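Local coordinates for Two-component system sensor histidine kinase (Bacteroides thetaiotaomicron, PDB 3OTT), which probably senses saccharides through the extracellular double-propeller part described here and passes the signal to its own histidine kinase part, which phosphorylates protein histidines, at residues B[245-253]-B[276-284]; B[376-387]-B[421-432]. All coordinates share one frame; numbering follows the deposited sequence.

Interaction 1: residues B[245-253]-B[276-284]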
loop_
_atom_site.group_PDB
_atom_site.type_symbol
_atom_site.label_atom_id
_atom_site.label_comp_id
_atom_site.label_asym_id
_atom_site.label_seq_id
_atom_site.Cartn_x
_atom_site.Cartn_y
_atom_site.Cartn_z
ATOM N N LEU B 245 22.854 9.399 8.628
ATOM C CA LEU B 245 22.347 10.303 9.598
ATOM C C LEU B 245 23.087 11.616 9.527
ATOM O O LEU B 245 24.312 11.650 9.555
ATOM C CB LEU B 245 22.490 9.643 10.945
ATOM C CG LEU B 245 21.934 10.207 12.226
ATOM C CD1 LEU B 245 22.933 11.158 12.791
ATOM C CD2 LEU B 245 20.484 10.740 12.156
ATOM N N LEU B 246 22.340 12.709 9.441
ATOM C CA LEU B 246 22.947 14.045 9.347
ATOM C C LEU B 246 22.645 14.759 10.594
ATOM O O LEU B 246 21.494 14.782 11.030
ATOM C CB LEU B 246 22.373 14.844 8.198
ATOM C CG LEU B 246 22.821 14.668 6.742
ATOM C CD1 LEU B 246 23.295 13.322 6.292
ATOM C CD2 LEU B 246 21.715 15.213 5.773
ATOM N N ALA B 247 23.664 15.349 11.187
ATOM C CA ALA B 247 23.491 16.015 12.471
ATOM C C ALA B 247 23.887 17.473 12.332
ATOM O O ALA B 247 25.018 17.765 11.922
ATOM C CB ALA B 247 24.334 15.315 13.567
ATOM N N GLY B 248 22.975 18.383 12.651
ATOM C CA GLY B 248 23.271 19.821 12.554
ATOM C C GLY B 248 23.655 20.371 13.903
ATOM O O GLY B 248 22.972 20.152 14.906
ATOM N N THR B 249 24.793 21.062 13.955
ATOM C CA THR B 249 25.318 21.516 15.223
ATOM C C THR B 249 25.453 23.022 15.178
ATOM O O THR B 249 25.089 23.646 14.210
ATOM C CB THR B 249 26.691 20.816 15.563
ATOM O OG1 THR B 249 27.741 21.374 14.761
ATOM C CG2 THR B 249 26.633 19.284 15.304
ATOM N N ASP B 250 26.039 23.594 16.209
ATOM C CA ASP B 250 26.546 24.923 16.084
ATOM C C ASP B 250 27.953 24.989 15.550
ATOM O O ASP B 250 28.516 26.080 15.507
ATOM C CB ASP B 250 26.449 25.735 17.373
ATOM C CG ASP B 250 26.674 24.932 18.553
ATOM O OD1 ASP B 250 27.823 24.507 18.784
ATOM O OD2 ASP B 250 25.679 24.743 19.276
ATOM N N ASN B 251 28.517 23.878 15.099
ATOM C CA ASN B 251 29.835 23.983 14.425
ATOM C C ASN B 251 29.821 23.103 13.205
ATOM O O ASN B 251 30.725 22.255 12.995
ATOM C CB ASN B 251 31.007 23.701 15.383
ATOM C CG ASN B 251 32.422 23.928 14.725
ATOM O OD1 ASN B 251 32.659 24.908 13.997
ATOM N ND2 ASN B 251 33.374 22.991 15.008
ATOM N N GLY B 252 28.735 23.263 12.434
ATOM C CA GLY B 252 28.607 22.650 11.125
ATOM C C GLY B 252 27.848 21.346 11.161
ATOM O O GLY B 252 27.178 21.016 12.125
ATOM N N LEU B 253 27.996 20.609 10.077
ATOM C CA LEU B 253 27.288 19.384 9.771
ATOM C C LEU B 253 28.162 18.137 9.922
ATOM O O LEU B 253 29.291 18.112 9.460
ATOM C CB LEU B 253 26.779 19.456 8.292
ATOM C CG LEU B 253 26.012 18.256 7.715
ATOM C CD1 LEU B 253 24.685 17.948 8.412
ATOM C CD2 LEU B 253 25.816 18.507 6.252
ATOM N N LEU B 276 29.181 25.437 2.857
ATOM C CA LEU B 276 28.043 25.568 3.750
ATOM C C LEU B 276 27.964 27.034 4.089
ATOM O O LEU B 276 28.975 27.609 4.436
ATOM C CB LEU B 276 28.291 24.789 5.035
ATOM C CG LEU B 276 27.275 24.959 6.146
ATOM C CD1 LEU B 276 25.954 24.446 5.735
ATOM C CD2 LEU B 276 27.808 24.231 7.466
ATOM N N THR B 277 26.766 27.605 4.007
ATOM C CA THR B 277 26.572 29.068 4.150
ATOM C C THR B 277 26.880 29.569 5.570
ATOM O O THR B 277 27.468 30.633 5.748
ATOM C CB THR B 277 25.114 29.483 3.752
ATOM O OG1 THR B 277 25.044 30.894 3.653
ATOM C CG2 THR B 277 24.062 29.023 4.767
ATOM N N ASN B 278 26.497 28.793 6.587
ATOM C CA ASN B 278 26.811 29.175 7.963
ATOM C C ASN B 278 26.903 27.892 8.805
ATOM O O ASN B 278 26.272 26.889 8.460
ATOM C CB ASN B 278 25.696 30.116 8.467
ATOM C CG ASN B 278 25.881 30.547 9.905
ATOM O OD1 ASN B 278 25.257 29.990 10.805
ATOM N ND2 ASN B 278 26.669 31.591 10.122
ATOM N N ASN B 279 27.613 27.962 9.928
ATOM C CA ASN B 279 28.003 26.782 10.741
ATOM C C ASN B 279 26.906 26.417 11.733
ATOM O O ASN B 279 26.936 25.315 12.321
ATOM C CB ASN B 279 29.334 27.033 11.507
ATOM C CG ASN B 279 30.580 26.834 10.629
ATOM O OD1 ASN B 279 30.524 26.210 9.562
ATOM N ND2 ASN B 279 31.705 27.393 11.059
ATOM N N ILE B 280 25.974 27.340 11.985
ATOM C CA ILE B 280 24.952 27.023 12.918
ATOM C C ILE B 280 23.745 26.470 12.211
ATOM O O ILE B 280 23.011 27.237 11.565
ATOM C CB ILE B 280 24.546 28.179 13.841
ATOM C CG1 ILE B 280 25.714 28.581 14.767
ATOM C CG2 ILE B 280 23.336 27.723 14.706
ATOM C CD1 ILE B 280 25.759 30.084 15.160
ATOM N N ILE B 281 23.481 25.165 12.379
ATOM C CA ILE B 281 22.405 24.515 11.613
ATOM C C ILE B 281 21.145 24.216 12.444
ATOM O O ILE B 281 21.090 23.196 13.151
ATOM C CB ILE B 281 22.922 23.224 10.927
ATOM C CG1 ILE B 281 24.041 23.559 9.930
ATOM C CG2 ILE B 281 21.811 22.523 10.138
ATOM C CD1 ILE B 281 24.967 22.379 9.628
ATOM N N TRP B 282 20.137 25.083 12.327
ATOM C CA TRP B 282 18.857 25.002 13.072
ATOM C C TRP B 282 17.942 23.883 12.646
ATOM O O TRP B 282 17.232 23.379 13.480
ATOM C CB TRP B 282 18.038 26.307 13.013
ATOM C CG TRP B 282 18.759 27.481 13.623
ATOM C CD1 TRP B 282 19.316 28.557 12.951
ATOM C CD2 TRP B 282 19.099 27.656 15.001
ATOM N NE1 TRP B 282 19.910 29.393 13.839
ATOM C CE2 TRP B 282 19.797 28.868 15.102
ATOM C CE3 TRP B 282 18.842 26.913 16.171
ATOM C CZ2 TRP B 282 20.253 29.378 16.319
ATOM C CZ3 TRP B 282 19.322 27.427 17.416
ATOM C CH2 TRP B 282 20.009 28.647 17.462
ATOM N N ASN B 283 17.944 23.510 11.361
ATOM C CA ASN B 283 17.031 22.494 10.825
ATOM C C ASN B 283 17.575 21.870 9.562
ATOM O O ASN B 283 18.230 22.545 8.751
ATOM C CB ASN B 283 15.599 23.090 10.565
ATOM C CG ASN B 283 14.526 22.006 10.413
ATOM O OD1 ASN B 283 14.117 21.654 9.265
ATOM N ND2 ASN B 283 14.076 21.445 11.548
ATOM N N ILE B 284 17.318 20.572 9.395
ATOM C CA ILE B 284 17.713 19.850 8.219
ATOM C C ILE B 284 16.466 19.165 7.763
ATOM O O ILE B 284 15.761 18.480 8.538
ATOM C CB ILE B 284 18.829 18.749 8.520
ATOM C CG1 ILE B 284 20.076 19.345 9.208
ATOM C CG2 ILE B 284 19.248 17.987 7.259
ATOM C CD1 ILE B 284 21.124 18.233 9.645
#
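Ile281 and Ile284 meet residues 245-253 with matching torsions: each sets CG1 beside its backbone N and trans to its carbonyl carbon (chi1 -62° and -55°), and an extended second torsion carries CD1 to the end of a straight arm. Ile281 CD1 settles on the backbone of the turn, 3.4 Å from Gly252 C, and touches Leu253 CB at 3.7 Å. Ile284 CD1 stops 3.5 Å from Gly248 N, with Leu253 CD1 3.8 Å away, while Leu246 crosses this side chain at about a right angle. Gly248 makes the close approach possible, since a CB there would collide with Ile281 CG2. Ile281 N donates to Thr249 O (2.9 Å, 178° at the hydrogen), and Gly252 N meets a lone pair of Asn279 O in the carbonyl plane, at 2.7 Å. Thr249 OG1 shapes the turn from within, accepting from Asn251 N as an ST turn and donating to Gly252 O, whose other face receives Thr249 N. Asn279 OD1 is held by His268 N. The contact joins neighbouring blades of the first propeller; N-terminal strand 13-15 completes the blade holding 281-286. Directional backbone bonds thus fix the register at the turn, and aliphatic packing fills the interface beyond.

Interaction 2: residues B[376-387]-B[421-432]; sequences RHIYEDKEQQLW and TYYIFEDTAGQL
Ile424 lies in the middle of the apolar seam between two adjacent blades of the second propeller, its CD1 4.0 Å from Trp387 CB and its CG2 against Tyr379 CB. Leu432, approaching from the opposite direction, places CD2 over the face of the Trp387 six-membered ring, 3.8 Å from the centroid. Tyr379, with CG trans to its backbone N (chi1 174°), lays its ring across the neighbouring innermost strand, and Phe425 CA makes a CH-pi contact 3.8 Å from the ring centroid. The ring's end is polar: Tyr379 OH accepts from Glu426 N at 2.8 Å. With a leucine in place of Tyr379, Glu426 N would probably lose this acceptor and the Phe425 backbone its aromatic cover. Along the strands, the His377 and Tyr423 rings stack face to face, centroids 3.7 Å apart and planes at 17°. Farther on, the Arg376 guanidinium lies flat on Tyr422 (centres 4.0 Å apart, planes at 20°); its NH1 pairs with Asp391 and its NH2 bonds Gln129 O of the second subunit. At the other end, Lys382 N donates to Glu426 OE1 (3.2 Å) from above the carboxylate plane. Asp381 OD1 takes Glu383 N and Gln385 N on opposite faces, and its OD2 takes Trp387 NE1. Asp381 OD2 and Glu426 OE1 come within 3.8 Å of each other, a proximity that Lys446, salt-bridged to both, is likely to make tolerable.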
loop_
_atom_site.group_PDB
_atom_site.type_symbol
_atom_site.label_atom_id
_atom_site.label_comp_id
_atom_site.label_asym_id
_atom_site.label_seq_id
_atom_site.Cartn_x
_atom_site.Cartn_y
_atom_site.Cartn_z
ATOM N N ARG B 376 6.373 -14.003 -20.092
ATOM C CA ARG B 376 7.692 -14.321 -20.664
ATOM C C ARG B 376 8.018 -13.464 -21.906
ATOM O O ARG B 376 9.167 -13.286 -22.242
ATOM C CB ARG B 376 7.825 -15.829 -20.934
ATOM C CG ARG B 376 7.221 -16.714 -19.844
ATOM C CD ARG B 376 7.715 -18.116 -19.758
ATOM N NE ARG B 376 9.010 -18.047 -19.219
ATOM C CZ ARG B 376 9.488 -18.594 -18.100
ATOM N NH1 ARG B 376 8.792 -19.388 -17.263
ATOM N NH2 ARG B 376 10.755 -18.315 -17.877
ATOM N N HIS B 377 7.016 -12.862 -22.525
ATOM C CA HIS B 377 7.270 -12.048 -23.694
ATOM C C HIS B 377 6.043 -11.261 -24.087
ATOM O O HIS B 377 4.915 -11.750 -23.942
ATOM C CB HIS B 377 7.795 -12.848 -24.889
ATOM C CG HIS B 377 8.485 -12.000 -25.916
ATOM N ND1 HIS B 377 8.185 -12.062 -27.265
ATOM C CD2 HIS B 377 9.423 -11.032 -25.785
ATOM C CE1 HIS B 377 8.947 -11.197 -27.920
ATOM N NE2 HIS B 377 9.712 -10.567 -27.040
ATOM N N ILE B 378 6.285 -10.014 -24.486
ATOM C CA ILE B 378 5.258 -9.121 -24.984
ATOM C C ILE B 378 5.637 -8.691 -26.428
ATOM O O ILE B 378 6.779 -8.274 -26.685
ATOM C CB ILE B 378 5.102 -7.884 -24.059
ATOM C CG1 ILE B 378 5.003 -8.334 -22.607
ATOM C CG2 ILE B 378 3.854 -7.035 -24.482
ATOM C CD1 ILE B 378 5.189 -7.144 -21.547
ATOM N N TYR B 379 4.674 -8.758 -27.354
ATOM C CA TYR B 379 4.911 -8.530 -28.746
ATOM C C TYR B 379 3.720 -7.851 -29.430
ATOM O O TYR B 379 2.545 -8.191 -29.219
ATOM C CB TYR B 379 5.179 -9.867 -29.396
ATOM C CG TYR B 379 5.319 -9.839 -30.903
ATOM C CD1 TYR B 379 6.458 -9.277 -31.505
ATOM C CD2 TYR B 379 4.340 -10.376 -31.703
ATOM C CE1 TYR B 379 6.605 -9.238 -32.879
ATOM C CE2 TYR B 379 4.464 -10.350 -33.091
ATOM C CZ TYR B 379 5.608 -9.781 -33.665
ATOM O OH TYR B 379 5.761 -9.779 -35.007
ATOM N N GLU B 380 4.017 -6.893 -30.283
ATOM C CA GLU B 380 2.968 -6.310 -31.113
ATOM C C GLU B 380 3.143 -6.766 -32.555
ATOM O O GLU B 380 4.239 -6.619 -33.109
ATOM C CB GLU B 380 3.029 -4.760 -31.031
ATOM C CG GLU B 380 1.830 -4.136 -31.652
ATOM C CD GLU B 380 1.786 -2.610 -31.604
ATOM O OE1 GLU B 380 2.403 -1.930 -30.734
ATOM O OE2 GLU B 380 1.064 -2.083 -32.432
ATOM N N ASP B 381 2.098 -7.305 -33.168
ATOM C CA ASP B 381 2.231 -7.851 -34.554
ATOM C C ASP B 381 2.122 -6.808 -35.670
ATOM O O ASP B 381 2.158 -5.584 -35.393
ATOM C CB ASP B 381 1.298 -9.029 -34.829
ATOM C CG ASP B 381 -0.190 -8.630 -34.889
ATOM O OD1 ASP B 381 -0.522 -7.435 -35.115
ATOM O OD2 ASP B 381 -1.048 -9.541 -34.715
ATOM N N LYS B 382 1.955 -7.287 -36.917
ATOM C CA LYS B 382 1.976 -6.426 -38.108
ATOM C C LYS B 382 0.700 -5.656 -38.230
ATOM O O LYS B 382 0.655 -4.674 -38.952
ATOM C CB LYS B 382 2.145 -7.227 -39.433
ATOM C CG LYS B 382 3.274 -8.262 -39.469
ATOM C CD LYS B 382 4.650 -7.636 -39.271
ATOM C CE LYS B 382 5.720 -8.662 -39.696
ATOM N NZ LYS B 382 7.029 -8.211 -39.246
ATOM N N GLU B 383 -0.365 -6.106 -37.579
ATOM C CA GLU B 383 -1.627 -5.381 -37.678
ATOM C C GLU B 383 -1.900 -4.661 -36.371
ATOM O O GLU B 383 -3.037 -4.335 -36.058
ATOM C CB GLU B 383 -2.756 -6.323 -38.057
ATOM C CG GLU B 383 -2.627 -6.875 -39.501
ATOM C CD GLU B 383 -3.638 -7.997 -39.825
ATOM O OE1 GLU B 383 -3.642 -9.037 -39.103
ATOM O OE2 GLU B 383 -4.425 -7.840 -40.811
ATOM N N GLN B 384 -0.842 -4.436 -35.590
ATOM C CA GLN B 384 -0.980 -3.739 -34.305
ATOM C C GLN B 384 -1.781 -4.536 -33.225
ATOM O O GLN B 384 -2.342 -3.958 -32.309
ATOM C CB GLN B 384 -1.511 -2.282 -34.492
ATOM C CG GLN B 384 -0.558 -1.380 -35.364
ATOM C CD GLN B 384 -0.743 -1.632 -36.900
ATOM O OE1 GLN B 384 -1.846 -1.558 -37.399
ATOM N NE2 GLN B 384 0.323 -1.975 -37.603
ATOM N N GLN B 385 -1.792 -5.854 -33.304
ATOM C CA GLN B 385 -2.438 -6.618 -32.257
ATOM C C GLN B 385 -1.357 -6.994 -31.201
ATOM O O GLN B 385 -0.238 -7.394 -31.531
ATOM C CB GLN B 385 -3.079 -7.874 -32.842
ATOM C CG GLN B 385 -4.232 -7.688 -33.884
ATOM C CD GLN B 385 -5.525 -7.271 -33.222
ATOM O OE1 GLN B 385 -6.003 -7.924 -32.283
ATOM N NE2 GLN B 385 -6.083 -6.153 -33.672
ATOM N N LEU B 386 -1.733 -6.901 -29.930
ATOM C CA LEU B 386 -0.825 -7.104 -28.837
ATOM C C LEU B 386 -0.878 -8.601 -28.399
ATOM O O LEU B 386 -1.944 -9.076 -28.022
ATOM C CB LEU B 386 -1.258 -6.195 -27.691
ATOM C CG LEU B 386 -0.231 -5.895 -26.573
ATOM C CD1 LEU B 386 -0.129 -6.992 -25.625
ATOM C CD2 LEU B 386 1.160 -5.583 -27.113
ATOM N N TRP B 387 0.251 -9.304 -28.469
ATOM C CA TRP B 387 0.318 -10.676 -27.992
ATOM C C TRP B 387 1.237 -10.871 -26.746
ATOM O O TRP B 387 2.240 -10.180 -26.611
ATOM C CB TRP B 387 0.822 -11.591 -29.067
ATOM C CG TRP B 387 -0.070 -11.625 -30.327
ATOM C CD1 TRP B 387 0.022 -10.799 -31.387
ATOM C CD2 TRP B 387 -1.086 -12.579 -30.650
ATOM N NE1 TRP B 387 -0.878 -11.137 -32.336
ATOM C CE2 TRP B 387 -1.575 -12.238 -31.921
ATOM C CE3 TRP B 387 -1.615 -13.700 -30.002
ATOM C CZ2 TRP B 387 -2.574 -12.953 -32.551
ATOM C CZ3 TRP B 387 -2.598 -14.410 -30.611
ATOM C CH2 TRP B 387 -3.081 -14.036 -31.881
ATOM N N THR B 421 4.773 -21.026 -23.060
ATOM C CA THR B 421 5.242 -20.218 -24.186
ATOM C C THR B 421 6.289 -19.195 -23.802
ATOM O O THR B 421 6.073 -18.449 -22.848
ATOM C CB THR B 421 4.026 -19.514 -24.893
ATOM O OG1 THR B 421 3.233 -20.554 -25.494
ATOM C CG2 THR B 421 4.540 -18.596 -26.069
ATOM N N TYR B 422 7.424 -19.164 -24.526
ATOM C CA TYR B 422 8.569 -18.302 -24.168
ATOM C C TYR B 422 8.720 -17.123 -25.079
ATOM O O TYR B 422 9.237 -16.116 -24.614
ATOM C CB TYR B 422 9.944 -19.051 -24.142
ATOM C CG TYR B 422 10.107 -19.810 -22.836
ATOM C CD1 TYR B 422 9.185 -20.807 -22.473
ATOM C CD2 TYR B 422 11.129 -19.482 -21.925
ATOM C CE1 TYR B 422 9.290 -21.499 -21.240
ATOM C CE2 TYR B 422 11.233 -20.180 -20.674
ATOM C CZ TYR B 422 10.313 -21.175 -20.359
ATOM O OH TYR B 422 10.401 -21.863 -19.173
ATOM N N TYR B 423 8.296 -17.245 -26.348
ATOM C CA TYR B 423 8.550 -16.198 -27.332
ATOM C C TYR B 423 7.588 -16.352 -28.496
ATOM O O TYR B 423 7.148 -17.479 -28.851
ATOM C CB TYR B 423 10.009 -16.280 -27.848
ATOM C CG TYR B 423 10.755 -14.980 -27.994
ATOM C CD1 TYR B 423 11.144 -14.242 -26.860
ATOM C CD2 TYR B 423 11.095 -14.484 -29.248
ATOM C CE1 TYR B 423 11.846 -13.035 -26.970
ATOM C CE2 TYR B 423 11.784 -13.269 -29.366
ATOM C CZ TYR B 423 12.163 -12.574 -28.215
ATOM O OH TYR B 423 12.828 -11.373 -28.328
ATOM N N ILE B 424 7.290 -15.221 -29.108
ATOM C CA ILE B 424 6.380 -15.149 -30.231
ATOM C C ILE B 424 6.777 -14.044 -31.154
ATOM O O ILE B 424 7.263 -13.005 -30.691
ATOM C CB ILE B 424 4.968 -14.881 -29.743
ATOM C CG1 ILE B 424 4.013 -14.621 -30.909
ATOM C CG2 ILE B 424 4.935 -13.658 -28.927
ATOM C CD1 ILE B 424 2.564 -14.933 -30.497
ATOM N N PHE B 425 6.608 -14.272 -32.457
ATOM C CA PHE B 425 6.641 -13.182 -33.452
ATOM C C PHE B 425 5.767 -13.532 -34.632
ATOM O O PHE B 425 5.404 -14.686 -34.789
ATOM C CB PHE B 425 8.100 -12.818 -33.912
ATOM C CG PHE B 425 8.773 -13.883 -34.801
ATOM C CD1 PHE B 425 9.656 -14.839 -34.242
ATOM C CD2 PHE B 425 8.541 -13.932 -36.158
ATOM C CE1 PHE B 425 10.294 -15.810 -35.030
ATOM C CE2 PHE B 425 9.169 -14.936 -37.004
ATOM C CZ PHE B 425 10.048 -15.870 -36.422
ATOM N N GLU B 426 5.476 -12.547 -35.494
ATOM C CA GLU B 426 4.704 -12.784 -36.710
ATOM C C GLU B 426 5.634 -12.630 -37.928
ATOM O O GLU B 426 6.389 -11.678 -37.979
ATOM C CB GLU B 426 3.467 -11.867 -36.832
ATOM C CG GLU B 426 2.620 -12.191 -38.149
ATOM C CD GLU B 426 1.492 -11.160 -38.550
ATOM O OE1 GLU B 426 1.097 -10.297 -37.757
ATOM O OE2 GLU B 426 0.977 -11.224 -39.701
ATOM N N ASP B 427 5.602 -13.588 -38.875
ATOM C CA ASP B 427 6.424 -13.458 -40.054
ATOM C C ASP B 427 5.757 -12.555 -41.076
ATOM O O ASP B 427 4.754 -11.930 -40.775
ATOM C CB ASP B 427 6.853 -14.811 -40.647
ATOM C CG ASP B 427 5.686 -15.646 -41.205
ATOM O OD1 ASP B 427 4.563 -15.137 -41.402
ATOM O OD2 ASP B 427 5.922 -16.859 -41.457
ATOM N N THR B 428 6.299 -12.489 -42.275
ATOM C CA THR B 428 5.750 -11.605 -43.291
ATOM C C THR B 428 4.645 -12.320 -44.093
ATOM O O THR B 428 4.153 -11.792 -45.118
ATOM C CB THR B 428 6.863 -11.088 -44.246
ATOM O OG1 THR B 428 7.336 -12.187 -45.015
ATOM C CG2 THR B 428 8.066 -10.487 -43.481
ATOM N N ALA B 429 4.226 -13.505 -43.639
ATOM C CA ALA B 429 3.180 -14.232 -44.386
ATOM C C ALA B 429 1.936 -14.608 -43.550
ATOM O O ALA B 429 1.336 -15.635 -43.782
ATOM C CB ALA B 429 3.787 -15.467 -45.090
ATOM N N GLY B 430 1.559 -13.786 -42.565
ATOM C CA GLY B 430 0.372 -14.057 -41.752
ATOM C C GLY B 430 0.581 -15.181 -40.740
ATOM O O GLY B 430 -0.373 -15.670 -40.126
ATOM N N GLN B 431 1.807 -15.609 -40.526
ATOM C CA GLN B 431 1.962 -16.720 -39.592
ATOM C C GLN B 431 2.576 -16.307 -38.238
ATOM O O GLN B 431 3.507 -15.545 -38.189
ATOM C CB GLN B 431 2.761 -17.864 -40.262
ATOM C CG GLN B 431 2.110 -18.507 -41.512
ATOM C CD GLN B 431 3.058 -19.500 -42.138
ATOM O OE1 GLN B 431 4.257 -19.210 -42.308
ATOM N NE2 GLN B 431 2.557 -20.705 -42.449
ATOM N N LEU B 432 2.077 -16.856 -37.144
ATOM C CA LEU B 432 2.666 -16.631 -35.826
ATOM C C LEU B 432 3.631 -17.734 -35.502
ATOM O O LEU B 432 3.296 -18.880 -35.682
ATOM C CB LEU B 432 1.556 -16.662 -34.798
ATOM C CG LEU B 432 1.180 -15.517 -33.876
ATOM C CD1 LEU B 432 1.422 -14.179 -34.563
ATOM C CD2 LEU B 432 -0.282 -15.789 -33.454
#

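Interactions 1 and 2 solve the same problem, seating one propeller blade against the next, in different propellers of one chain. Their centres are 59 Å apart, their nearest atoms about 39 Å, and they lie on opposite sides of the chain's centre, so neither touches the other. The chemistry differs: interaction 1 sets an innermost strand and the loop before it against the second strand and turn of the preceding blade with backbone bonds and aliphatic side chains, whereas interaction 2 packs two innermost strands side by side, running nearly parallel, through stacked rings and buried charge. Interaction 2 alone also meets the second subunit. The hexatantalum dodecabromide cluster is bound by other residues, such as Glu289, Glu354 and Arg634.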